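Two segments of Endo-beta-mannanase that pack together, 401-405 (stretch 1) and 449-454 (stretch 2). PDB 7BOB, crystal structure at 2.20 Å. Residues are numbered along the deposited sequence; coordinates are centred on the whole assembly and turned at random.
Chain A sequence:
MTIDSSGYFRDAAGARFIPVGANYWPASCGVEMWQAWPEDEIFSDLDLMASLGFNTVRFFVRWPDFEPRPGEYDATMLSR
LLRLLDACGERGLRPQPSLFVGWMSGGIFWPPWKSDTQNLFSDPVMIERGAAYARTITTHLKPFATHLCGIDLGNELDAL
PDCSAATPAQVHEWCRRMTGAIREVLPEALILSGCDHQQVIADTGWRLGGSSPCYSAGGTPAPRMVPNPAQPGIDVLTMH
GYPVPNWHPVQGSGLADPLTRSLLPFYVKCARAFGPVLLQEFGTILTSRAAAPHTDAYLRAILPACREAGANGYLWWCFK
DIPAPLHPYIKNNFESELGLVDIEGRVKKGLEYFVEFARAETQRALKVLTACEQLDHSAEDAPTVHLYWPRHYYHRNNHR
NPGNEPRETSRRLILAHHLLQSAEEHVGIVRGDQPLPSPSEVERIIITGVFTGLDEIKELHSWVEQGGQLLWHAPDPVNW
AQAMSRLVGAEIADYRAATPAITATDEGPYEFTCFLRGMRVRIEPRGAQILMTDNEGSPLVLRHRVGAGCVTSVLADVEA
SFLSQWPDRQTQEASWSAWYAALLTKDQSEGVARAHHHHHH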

# COMPACT_ATOMS: atom_id res chain seq x y z
N ASN A 401 -5.10 21.40 5.84
CA ASN A 401 -4.50 20.58 6.89
C ASN A 401 -2.98 20.52 6.71
O ASN A 401 -2.52 20.16 5.63
CB ASN A 401 -5.10 19.18 6.85
CG ASN A 401 -4.69 18.31 8.02
OD1 ASN A 401 -3.63 18.49 8.65
ND2 ASN A 401 -5.52 17.31 8.31
N PRO A 402 -2.17 20.88 7.72
CA PRO A 402 -0.71 20.79 7.55
C PRO A 402 -0.16 19.36 7.51
O PRO A 402 1.05 19.20 7.39
CB PRO A 402 -0.17 21.56 8.76
CG PRO A 402 -1.28 21.56 9.77
CD PRO A 402 -2.54 21.62 8.94
N GLY A 403 -0.99 18.32 7.61
CA GLY A 403 -0.50 16.96 7.51
C GLY A 403 -0.98 16.00 8.59
O GLY A 403 -0.53 14.85 8.63
N ASN A 404 -1.90 16.43 9.45
CA ASN A 404 -2.41 15.54 10.49
C ASN A 404 -3.32 14.46 9.91
O ASN A 404 -4.11 14.71 9.00
CB ASN A 404 -3.15 16.35 11.56
CG ASN A 404 -2.22 17.28 12.33
OD1 ASN A 404 -1.19 16.85 12.87
ND2 ASN A 404 -2.56 18.56 12.36
N GLU A 405 -3.19 13.24 10.44
CA GLU A 405 -4.00 12.10 10.04
C GLU A 405 -4.51 11.41 11.31
O GLU A 405 -3.72 11.16 12.23
CB GLU A 405 -3.21 11.11 9.19
CG GLU A 405 -2.62 11.76 8.00
CD GLU A 405 -2.05 10.77 7.02
OE1 GLU A 405 -2.18 9.55 7.24
OE2 GLU A 405 -1.47 11.24 6.01
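Stretch 2, residues 449-454: GVFTGL

Stretch 2 comes to stretch 1 as an extended loop. From Val450 to Thr452 its phi/psi values stay in the beta region (-113/161, -90/135, -129/129), yet no regular strand forms; after them Gly453 sits at the N-cap position, right before the helix that begins at Leu454. The two stretches run roughly antiparallel: Asn404 meets Val450 and Phe451, while Pro402 reaches on to Gly453. The backbones come nearest at Pro402 and Phe451, whose CA atoms lie 5.9 Å apart.

Phe451 is the centre of the contact and covers the most surface. Its CA-to-CB bond points toward stretch 1, and with chi1 at -48° (m) and chi2 at -72° the ring lies obliquely by Pro402 O, Gly403 C and Asn404 OD1. Phe451 CD2 is 3.5 Å from Gly403 C and 3.2 Å from Asn404 OD1. At phi/psi 132/7 a CB on Gly403 would jam against the carbonyl O of Pro402, which by itself calls for glycine; that CB would also come within a tight 3.5 Å of Phe451 CD2.

Asn404 reads the backbone of the same residue. Asn404 OD1 accepts from Phe451 N (2.9 Å) and Asn404 ND2 donates to Phe451 O (2.8 Å), both nearly straight, so one side chain pairs with a residue's N-H and C=O. Asn404 OD1 also lies 3.5 Å from Val450 CB.

Pro402 packs on the same residue, its CG 3.6 Å from Phe451 O and 3.9 Å from Phe451 CB; CG also reaches to 4.2 Å from Gly453 N.

Asn401 stays out of the contact but braces its platform: its OD1 accepts from Gly403 N and Asn404 N, each at 2.8 Å. The rule: a side-chain amide fixes the extended backbone, a proline packs beside it, and a glycine takes up backbone angles that other residues avoid, the aromatic ring close against it.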

# COMPACT_ATOMS: atom_id res chain seq x y z
N GLY A 449 3.46 16.11 19.23
CA GLY A 449 3.97 15.98 17.88
C GLY A 449 2.89 15.98 16.81
O GLY A 449 2.83 15.06 15.99
N VAL A 450 2.01 16.97 16.84
CA VAL A 450 1.05 17.14 15.76
C VAL A 450 1.39 18.44 15.05
O VAL A 450 2.10 19.30 15.57
CB VAL A 450 -0.41 17.15 16.25
CG1 VAL A 450 -0.79 15.76 16.77
CG2 VAL A 450 -0.63 18.21 17.32
N PHE A 451 0.89 18.56 13.82
CA PHE A 451 1.25 19.66 12.96
C PHE A 451 0.28 20.83 13.15
O PHE A 451 -0.94 20.64 13.21
CB PHE A 451 1.27 19.19 11.51
CG PHE A 451 2.04 17.91 11.31
CD1 PHE A 451 3.43 17.90 11.39
CD2 PHE A 451 1.39 16.72 11.03
CE1 PHE A 451 4.15 16.72 11.18
CE2 PHE A 451 2.10 15.54 10.82
CZ PHE A 451 3.48 15.54 10.90
N THR A 452 0.85 22.03 13.25
CA THR A 452 0.15 23.24 13.66
C THR A 452 0.41 24.34 12.65
O THR A 452 1.57 24.62 12.33
CB THR A 452 0.63 23.72 15.04
OG1 THR A 452 2.03 23.94 14.97
CG2 THR A 452 0.32 22.69 16.14
N GLY A 453 -0.64 24.99 12.17
CA GLY A 453 -0.49 26.05 11.20
C GLY A 453 -0.18 27.38 11.86
O GLY A 453 -0.05 27.51 13.07
N LEU A 454 -0.04 28.40 11.00
CA LEU A 454 0.32 29.73 11.47
C LEU A 454 -0.69 30.29 12.46
O LEU A 454 -0.31 30.87 13.48
CB LEU A 454 0.47 30.66 10.27
CG LEU A 454 0.67 32.11 10.67
CD1 LEU A 454 1.98 32.22 11.43
CD2 LEU A 454 0.67 33.01 9.44